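Local atomic coordinates of transcriptional regulator (TetR/AcrR family) (Bacillus halodurans, PDB entry 5GPC), a protein that probably acts as a transcriptional repressor of the TetR/AcrR family, binding DNA through an N-terminal helix-turn-helix. Residues V53-F58 / T113-K118; D9-A14 / A36-G41; A15-A20 / D97-I102. All coordinates share one frame; numbering follows the deposited sequence.

Helix 6-22 enters two contacts in succession. Residues 9-14 open interaction 2, and residues 15-20, directly following, open interaction 3. Interaction 2 closes first, at 36-41 in the helix-turn-helix, and binds the N-terminal helix to the turn that meets DNA. Helix 50-62 then opens interaction 1 at 53-58. Interaction 3 closes at 97-102, bringing helix 98-107 against helix 6-22, and interaction 1 closes last, at 113-118. Interactions 2 and 1 are therefore in series, while interaction 3 crosses both. Packing such as Leu-54 CD2 on Ile-19 CD1 (3.5 Å) ties helix 50-62 to helix 6-22; interactions 1 and 3 bring these two against helix 114-139 and helix 98-107, respectively.

Interaction 1: residues V53-F58 / T113-K118; sequences VLISLF and TELRLK
Leu-115 reaches from helix 114-139 into the side of helix 50-62, where Leu-54 and Ile-55 receive its two methyl groups. The short axes run nearly parallel, 14° apart and 9.7 Å at closest approach, and the CA atoms of Ile-55 and Leu-115 are 5.6 Å apart. With its CG anti to the backbone N (chi1 -174°), Leu-115 extends its fork across the interface. CD2 lies 3.8 Å from Leu-54 CB, while CD1 rests 3.7 Å from Ile-55 CA and slides past the Ile-55 branch in the opposite sense, 3.8 Å from CG1. Phe-58, one turn further on, completes this buried side more distantly, its CB 4.4 Å from Leu-115 CD1. Were Leu-115 replaced by an alanine, the loss of CD1 and CD2 would probably leave a gap between helix 114-139 and the pair Leu-54 and Ile-55.

The other side is looser and more polar. Lys-118 has its CG anti to the carbonyl carbon (chi1 -60°), 3.9 Å from Ile-55 CG2, and a bend at chi2 then turns the rest of the chain away from helix 50-62. Its NZ forms a long salt bridge with Glu-114 OE2, 3.8 Å, within its own helix, and a second long, weak pair with Glu-121. Just before residues 53-58, Glu-51 accepts a hydrogen bond from Thr-113 OG1. The two segments themselves share neither hydrogen bond nor salt bridge, so apolar packing joins them, with the lysine charge paired loosely within its own helix.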
# COMPACT_ATOMS: atom_id res chain seq x y z
N VAL A 53 6.10 -10.88 -12.03
CA VAL A 53 5.70 -11.92 -12.97
C VAL A 53 5.61 -11.31 -14.36
O VAL A 53 6.05 -11.90 -15.34
CB VAL A 53 4.34 -12.55 -12.59
CG1 VAL A 53 3.92 -13.58 -13.63
CG2 VAL A 53 4.40 -13.17 -11.20
N LEU A 54 5.05 -10.10 -14.42
CA LEU A 54 4.88 -9.39 -15.69
C LEU A 54 6.20 -8.86 -16.24
O LEU A 54 6.34 -8.68 -17.45
CB LEU A 54 3.89 -8.25 -15.51
CG LEU A 54 2.44 -8.67 -15.71
CD1 LEU A 54 1.48 -7.57 -15.28
CD2 LEU A 54 2.23 -9.02 -17.16
N ILE A 55 7.15 -8.60 -15.36
CA ILE A 55 8.48 -8.16 -15.78
C ILE A 55 9.28 -9.35 -16.30
O ILE A 55 9.85 -9.29 -17.39
CB ILE A 55 9.25 -7.47 -14.64
CG1 ILE A 55 8.69 -6.07 -14.40
CG2 ILE A 55 10.73 -7.39 -14.98
CD1 ILE A 55 9.13 -5.46 -13.09
N SER A 56 9.31 -10.42 -15.52
CA SER A 56 10.01 -11.64 -15.91
C SER A 56 9.45 -12.20 -17.21
O SER A 56 10.19 -12.70 -18.05
CB SER A 56 9.92 -12.69 -14.80
OG SER A 56 10.31 -12.16 -13.55
N LEU A 57 8.13 -12.10 -17.36
CA LEU A 57 7.46 -12.53 -18.57
C LEU A 57 8.05 -11.82 -19.79
O LEU A 57 8.44 -12.46 -20.76
CB LEU A 57 5.95 -12.25 -18.47
CG LEU A 57 4.99 -12.79 -19.53
CD1 LEU A 57 3.60 -12.90 -18.93
CD2 LEU A 57 4.94 -11.92 -20.78
N PHE A 58 8.11 -10.50 -19.72
CA PHE A 58 8.59 -9.70 -20.84
C PHE A 58 10.08 -9.92 -21.08
O PHE A 58 10.54 -9.91 -22.23
CB PHE A 58 8.32 -8.22 -20.60
CG PHE A 58 8.61 -7.36 -21.79
CD1 PHE A 58 7.67 -7.20 -22.80
CD2 PHE A 58 9.83 -6.71 -21.91
CE1 PHE A 58 7.94 -6.42 -23.90
CE2 PHE A 58 10.10 -5.92 -23.01
CZ PHE A 58 9.16 -5.77 -24.01
N THR A 113 4.10 1.67 -14.88
CA THR A 113 4.85 1.29 -13.69
C THR A 113 6.29 0.93 -14.04
O THR A 113 6.85 1.46 -15.00
CB THR A 113 4.17 0.11 -12.99
OG1 THR A 113 3.96 -0.95 -13.94
CG2 THR A 113 2.82 0.53 -12.44
N GLU A 114 6.89 0.03 -13.27
CA GLU A 114 8.27 -0.38 -13.53
C GLU A 114 8.33 -1.29 -14.75
O GLU A 114 9.38 -1.43 -15.38
CB GLU A 114 8.89 -1.07 -12.31
CG GLU A 114 10.36 -1.43 -12.51
CD GLU A 114 11.00 -2.07 -11.29
OE1 GLU A 114 10.28 -2.28 -10.29
OE2 GLU A 114 12.21 -2.37 -11.34
N LEU A 115 7.21 -1.91 -15.08
CA LEU A 115 7.13 -2.71 -16.30
C LEU A 115 7.42 -1.80 -17.49
O LEU A 115 8.17 -2.17 -18.40
CB LEU A 115 5.76 -3.37 -16.44
CG LEU A 115 5.62 -4.36 -17.60
CD1 LEU A 115 6.73 -5.39 -17.58
CD2 LEU A 115 4.26 -5.04 -17.57
N ARG A 116 6.84 -0.61 -17.47
CA ARG A 116 7.08 0.41 -18.49
C ARG A 116 8.57 0.74 -18.58
O ARG A 116 9.10 0.95 -19.67
CB ARG A 116 6.28 1.67 -18.18
CG ARG A 116 6.17 2.66 -19.34
CD ARG A 116 5.35 2.08 -20.49
NE ARG A 116 6.20 1.55 -21.55
CZ ARG A 116 5.74 1.06 -22.70
NH1 ARG A 116 4.43 1.03 -22.93
NH2 ARG A 116 6.58 0.60 -23.61
N LEU A 117 9.24 0.78 -17.43
CA LEU A 117 10.68 0.98 -17.38
C LEU A 117 11.40 -0.16 -18.10
O LEU A 117 12.24 0.08 -18.97
CB LEU A 117 11.17 1.06 -15.93
CG LEU A 117 10.70 2.21 -15.03
CD1 LEU A 117 11.17 1.99 -13.60
CD2 LEU A 117 11.22 3.55 -15.55
N LYS A 118 11.07 -1.39 -17.72
CA LYS A 118 11.76 -2.57 -18.24
C LYS A 118 11.51 -2.79 -19.73
O LYS A 118 12.39 -3.26 -20.45
CB LYS A 118 11.35 -3.81 -17.45
CG LYS A 118 11.67 -3.73 -15.96
CD LYS A 118 13.16 -3.47 -15.74
CE LYS A 118 13.49 -3.37 -14.26
NZ LYS A 118 14.88 -2.86 -14.04

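Interaction 2: residues D9-A14 / A36-G41; sequences DQIIDA and AGVADG. With nucleotides of chain F.
The turn of the helix-turn-helix is backed here by the N-terminal helix, with Ala-36 and Val-38 packed on Gln-10, Ile-11 and Ala-14. The CA atoms of Ile-11 and Ala-36 approach to 5.2 Å, a spacing that the small alanine side chains permit: Ala-36 CB meets Ala-14 CB at 3.7 Å. Ile-11 carries its CG1 branch anti to the carbonyl carbon and beside the backbone N (chi1 -73°), and that branch touches both Ala-36 and Val-38, 4.1 Å from Ala-36 CB and 4.4 Å from Val-38 CG2. Gln-10, extended beyond CG, borders the more open margin, where its OE1 comes to 3.5 Å from Ala-36 O, an approach of two oxygens that is not a hydrogen bond, and also lies near Val-38 CG1.

Between Ala-36 and Val-38 the chain changes course in a Schellman motif. Gly-37, with positive phi, is its C-prime residue, and the Val-38 N-H turns back to the carbonyl oxygen of Ala-33. This ends helix 29-36 and lets Val-38 direct its side chain at helix 6-22 while the residues that follow meet the DNA. There the Ala-39 N-H donates to phosphate oxygen OP2 of DT7 of chain F at 3.0 Å, almost straight at 171°. The Gly-41 N-H reaches N7 of DG8 of chain F at 3.3 Å with a more bent angle, 148°. Gly-41 O also lies 3.6 Å from the thymine methyl C7 of DT7. N7 and C7 both belong to the major-groove edge of the bases, whereas OP2 belongs to the sugar-phosphate backbone, and Asp-40 packs on another thymine base of the bound DNA.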
# COMPACT_ATOMS: atom_id res chain seq x y z
N ASP A 9 8.51 -21.76 -14.83
CA ASP A 9 8.12 -21.73 -16.24
C ASP A 9 6.61 -21.83 -16.38
O ASP A 9 6.01 -21.09 -17.15
CB ASP A 9 8.82 -22.85 -17.01
CG ASP A 9 10.32 -22.68 -17.06
OD1 ASP A 9 10.79 -21.67 -17.63
OD2 ASP A 9 11.04 -23.54 -16.51
N GLN A 10 6.02 -22.76 -15.63
CA GLN A 10 4.56 -22.94 -15.59
C GLN A 10 3.82 -21.63 -15.40
O GLN A 10 2.84 -21.35 -16.09
CB GLN A 10 4.18 -23.90 -14.46
CG GLN A 10 4.12 -25.36 -14.85
CD GLN A 10 4.10 -26.28 -13.65
OE1 GLN A 10 3.80 -25.85 -12.53
NE2 GLN A 10 4.37 -27.55 -13.87
N ILE A 11 4.29 -20.85 -14.44
CA ILE A 11 3.66 -19.60 -14.08
C ILE A 11 3.78 -18.56 -15.19
O ILE A 11 2.80 -17.90 -15.54
CB ILE A 11 4.26 -19.03 -12.77
CG1 ILE A 11 3.79 -19.85 -11.56
CG2 ILE A 11 3.86 -17.59 -12.57
CD1 ILE A 11 4.54 -19.55 -10.29
N ILE A 12 4.97 -18.43 -15.77
CA ILE A 12 5.18 -17.46 -16.84
C ILE A 12 4.35 -17.84 -18.08
O ILE A 12 3.76 -16.97 -18.72
CB ILE A 12 6.67 -17.33 -17.21
CG1 ILE A 12 7.43 -16.63 -16.08
CG2 ILE A 12 6.85 -16.56 -18.51
CD1 ILE A 12 8.79 -16.09 -16.46
N ASP A 13 4.29 -19.13 -18.39
CA ASP A 13 3.45 -19.61 -19.48
C ASP A 13 1.98 -19.33 -19.19
O ASP A 13 1.25 -18.84 -20.05
CB ASP A 13 3.66 -21.11 -19.71
CG ASP A 13 2.81 -21.66 -20.85
OD1 ASP A 13 1.94 -20.93 -21.36
OD2 ASP A 13 3.02 -22.83 -21.23
N ALA A 14 1.55 -19.64 -17.97
CA ALA A 14 0.18 -19.41 -17.55
C ALA A 14 -0.20 -17.94 -17.68
O ALA A 14 -1.27 -17.60 -18.18
CB ALA A 14 -0.03 -19.88 -16.12
N ALA A 36 -1.71 -22.16 -13.89
CA ALA A 36 -0.41 -22.78 -13.65
C ALA A 36 -0.54 -24.07 -12.85
O ALA A 36 0.42 -24.83 -12.72
CB ALA A 36 0.52 -21.80 -12.95
N GLY A 37 -1.72 -24.30 -12.30
CA GLY A 37 -1.97 -25.50 -11.51
C GLY A 37 -1.34 -25.46 -10.14
O GLY A 37 -1.10 -26.50 -9.52
N VAL A 38 -1.06 -24.26 -9.65
CA VAL A 38 -0.51 -24.08 -8.31
C VAL A 38 -1.39 -23.13 -7.50
O VAL A 38 -2.23 -22.42 -8.05
CB VAL A 38 0.93 -23.55 -8.35
CG1 VAL A 38 1.85 -24.53 -9.06
CG2 VAL A 38 0.98 -22.19 -9.03
N ALA A 39 -1.20 -23.12 -6.18
CA ALA A 39 -1.99 -22.26 -5.31
C ALA A 39 -1.54 -20.80 -5.41
O ALA A 39 -0.39 -20.53 -5.77
CB ALA A 39 -1.90 -22.74 -3.87
N ASP A 40 -2.44 -19.88 -5.09
CA ASP A 40 -2.20 -18.44 -5.19
C ASP A 40 -0.89 -17.99 -4.55
O ASP A 40 -0.13 -17.22 -5.14
CB ASP A 40 -3.36 -17.67 -4.56
CG ASP A 40 -4.55 -17.53 -5.49
OD1 ASP A 40 -4.77 -18.44 -6.32
OD2 ASP A 40 -5.26 -16.52 -5.37
N GLY A 41 -0.64 -18.45 -3.33
CA GLY A 41 0.54 -18.04 -2.58
C GLY A 41 1.84 -18.65 -3.06
O GLY A 41 2.91 -18.26 -2.61
P DT F 7 0.47 -25.93 -4.23
OP1 DT F 7 -0.32 -26.86 -5.07
OP2 DT F 7 0.98 -24.67 -4.81
O5' DT F 7 -0.39 -25.57 -2.93
C5' DT F 7 -0.80 -26.62 -2.05
C4' DT F 7 -1.43 -26.06 -0.79
O4' DT F 7 -0.45 -25.32 -0.02
C3' DT F 7 -2.60 -25.10 -1.01
O3' DT F 7 -3.76 -25.61 -0.37
C2' DT F 7 -2.14 -23.78 -0.36
C1' DT F 7 -1.11 -24.28 0.64
N1 DT F 7 -0.11 -23.26 1.06
C2 DT F 7 -0.05 -22.89 2.38
O2 DT F 7 -0.77 -23.35 3.24
N3 DT F 7 0.90 -21.94 2.67
C4 DT F 7 1.78 -21.35 1.78
O4 DT F 7 2.60 -20.51 2.14
C5 DT F 7 1.67 -21.78 0.41
C7 DT F 7 2.57 -21.20 -0.64
C6 DT F 7 0.74 -22.70 0.12
P DG F 8 -5.15 -25.72 -1.16
OP1 DG F 8 -5.78 -27.00 -0.78
OP2 DG F 8 -4.88 -25.42 -2.59
O5' DG F 8 -6.02 -24.51 -0.58
C5' DG F 8 -6.21 -24.39 0.83
C4' DG F 8 -6.47 -22.95 1.22
O4' DG F 8 -5.20 -22.25 1.38
C3' DG F 8 -7.27 -22.12 0.21
O3' DG F 8 -8.18 -21.28 0.90
C2' DG F 8 -6.19 -21.30 -0.49
C1' DG F 8 -5.28 -21.02 0.70
N9 DG F 8 -3.94 -20.58 0.33
C8 DG F 8 -3.40 -20.49 -0.93
N7 DG F 8 -2.18 -20.04 -0.94
C5 DG F 8 -1.89 -19.81 0.40
C6 DG F 8 -0.70 -19.33 1.00
O6 DG F 8 0.36 -18.99 0.46
N1 DG F 8 -0.83 -19.24 2.39
C2 DG F 8 -1.95 -19.59 3.10
N2 DG F 8 -1.88 -19.44 4.43
N3 DG F 8 -3.07 -20.05 2.54
C4 DG F 8 -2.96 -20.13 1.19

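Interaction 3: residues A15-A20 / D97-I102; sequences AVQVIA and DHKLAI
Lys-99 sets its CG anti to the carbonyl carbon (chi1 -76°) and stays extended beyond it, while Gln-17 turns its CG between its own backbone N and carbonyl carbon (chi1 63°). These torsions lay the two chains side by side, pointing the same way. Gln-17 CB lies 3.8 Å from Lys-99 CD, and further out Gln-17 OE1 comes to 3.6 Å from Lys-99 NZ, too loose to count as a hydrogen bond.

Nearer the helix axes, which cross at 64° with a closest approach of 8.6 Å, the contact is apolar. The base of Lys-99 fits between two residues one turn apart on helix 6-22: its CB is 4.1 Å from Ala-20 CB and 4.2 Å from Val-16 CG1. The same Val-16 methyl reaches Leu-100 CD1 at 4.3 Å, and Ile-102 closes the far end with CG2 4.4 Å from Ala-20 CB.

Helix 98-107 starts beside this contact. Asp-97 is its N-cap, OD1 accepting from Leu-100 N at 3.2 Å in a fairly straight bond that arrives from above the carboxylate plane. Helix 6-22 also packs on helix 50-62 through Val-16 and Ile-19. Lys-99 thus serves the crossing mainly through its aliphatic stem, and its charged end, near an amide oxygen at the exposed margin, probably adds only weak electrostatic attraction.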
# COMPACT_ATOMS: atom_id res chain seq x y z
N ALA A 15 0.70 -17.06 -17.23
CA ALA A 15 0.46 -15.63 -17.27
C ALA A 15 0.30 -15.12 -18.70
O ALA A 15 -0.61 -14.35 -18.98
CB ALA A 15 1.59 -14.89 -16.56
N VAL A 16 1.19 -15.56 -19.59
CA VAL A 16 1.15 -15.16 -21.00
C VAL A 16 -0.22 -15.39 -21.62
O VAL A 16 -0.82 -14.48 -22.20
CB VAL A 16 2.19 -15.92 -21.85
CG1 VAL A 16 1.93 -15.69 -23.33
CG2 VAL A 16 3.59 -15.49 -21.49
N GLN A 17 -0.72 -16.61 -21.48
CA GLN A 17 -1.95 -17.01 -22.15
C GLN A 17 -3.20 -16.51 -21.45
O GLN A 17 -4.24 -16.33 -22.09
CB GLN A 17 -2.00 -18.53 -22.27
CG GLN A 17 -2.04 -19.26 -20.95
CD GLN A 17 -2.10 -20.76 -21.13
OE1 GLN A 17 -1.76 -21.29 -22.19
NE2 GLN A 17 -2.53 -21.47 -20.09
N VAL A 18 -3.13 -16.27 -20.14
CA VAL A 18 -4.26 -15.69 -19.43
C VAL A 18 -4.47 -14.26 -19.91
O VAL A 18 -5.57 -13.90 -20.31
CB VAL A 18 -4.07 -15.72 -17.91
CG1 VAL A 18 -5.05 -14.77 -17.23
CG2 VAL A 18 -4.25 -17.13 -17.37
N ILE A 19 -3.41 -13.47 -19.87
CA ILE A 19 -3.43 -12.10 -20.38
C ILE A 19 -3.92 -12.06 -21.84
O ILE A 19 -4.54 -11.08 -22.27
CB ILE A 19 -2.03 -11.45 -20.27
CG1 ILE A 19 -1.61 -11.32 -18.80
CG2 ILE A 19 -1.99 -10.07 -20.92
CD1 ILE A 19 -0.13 -11.18 -18.60
N ALA A 20 -3.68 -13.14 -22.57
CA ALA A 20 -3.98 -13.21 -24.00
C ALA A 20 -5.44 -13.57 -24.31
O ALA A 20 -5.93 -13.29 -25.40
CB ALA A 20 -3.05 -14.20 -24.68
N ASP A 97 4.48 -16.72 -32.38
CA ASP A 97 3.81 -16.82 -31.09
C ASP A 97 2.65 -15.84 -31.01
O ASP A 97 2.84 -14.67 -30.66
CB ASP A 97 4.81 -16.58 -29.95
CG ASP A 97 4.33 -17.14 -28.62
OD1 ASP A 97 3.10 -17.21 -28.41
OD2 ASP A 97 5.19 -17.49 -27.79
N HIS A 98 1.45 -16.32 -31.33
CA HIS A 98 0.27 -15.47 -31.40
C HIS A 98 -0.14 -14.92 -30.03
O HIS A 98 -0.54 -13.76 -29.92
CB HIS A 98 -0.90 -16.23 -32.03
CG HIS A 98 -0.73 -16.49 -33.49
ND1 HIS A 98 -1.79 -16.80 -34.32
CD2 HIS A 98 0.37 -16.49 -34.28
CE1 HIS A 98 -1.35 -16.98 -35.55
NE2 HIS A 98 -0.04 -16.80 -35.56
N LYS A 99 -0.05 -15.76 -29.00
CA LYS A 99 -0.41 -15.34 -27.65
C LYS A 99 0.52 -14.24 -27.16
O LYS A 99 0.07 -13.25 -26.57
CB LYS A 99 -0.37 -16.52 -26.69
CG LYS A 99 -1.55 -17.46 -26.81
CD LYS A 99 -1.31 -18.74 -26.03
CE LYS A 99 -2.26 -19.84 -26.48
NZ LYS A 99 -1.98 -21.12 -25.77
N LEU A 100 1.81 -14.40 -27.42
CA LEU A 100 2.80 -13.41 -27.01
C LEU A 100 2.63 -12.12 -27.80
O LEU A 100 2.82 -11.03 -27.26
CB LEU A 100 4.22 -13.95 -27.20
CG LEU A 100 5.27 -13.12 -26.46
CD1 LEU A 100 5.11 -13.32 -24.96
CD2 LEU A 100 6.67 -13.47 -26.93
N ALA A 101 2.29 -12.25 -29.08
CA ALA A 101 2.05 -11.09 -29.93
C ALA A 101 0.90 -10.25 -29.38
O ALA A 101 0.98 -9.03 -29.35
CB ALA A 101 1.74 -11.54 -31.35
N ILE A 102 -0.16 -10.92 -28.95
CA ILE A 102 -1.31 -10.25 -28.36
C ILE A 102 -0.91 -9.54 -27.07
O ILE A 102 -1.33 -8.41 -26.82
CB ILE A 102 -2.46 -11.25 -28.08
CG1 ILE A 102 -3.07 -11.72 -29.39
CG2 ILE A 102 -3.52 -10.62 -27.20
CD1 ILE A 102 -4.10 -12.82 -29.23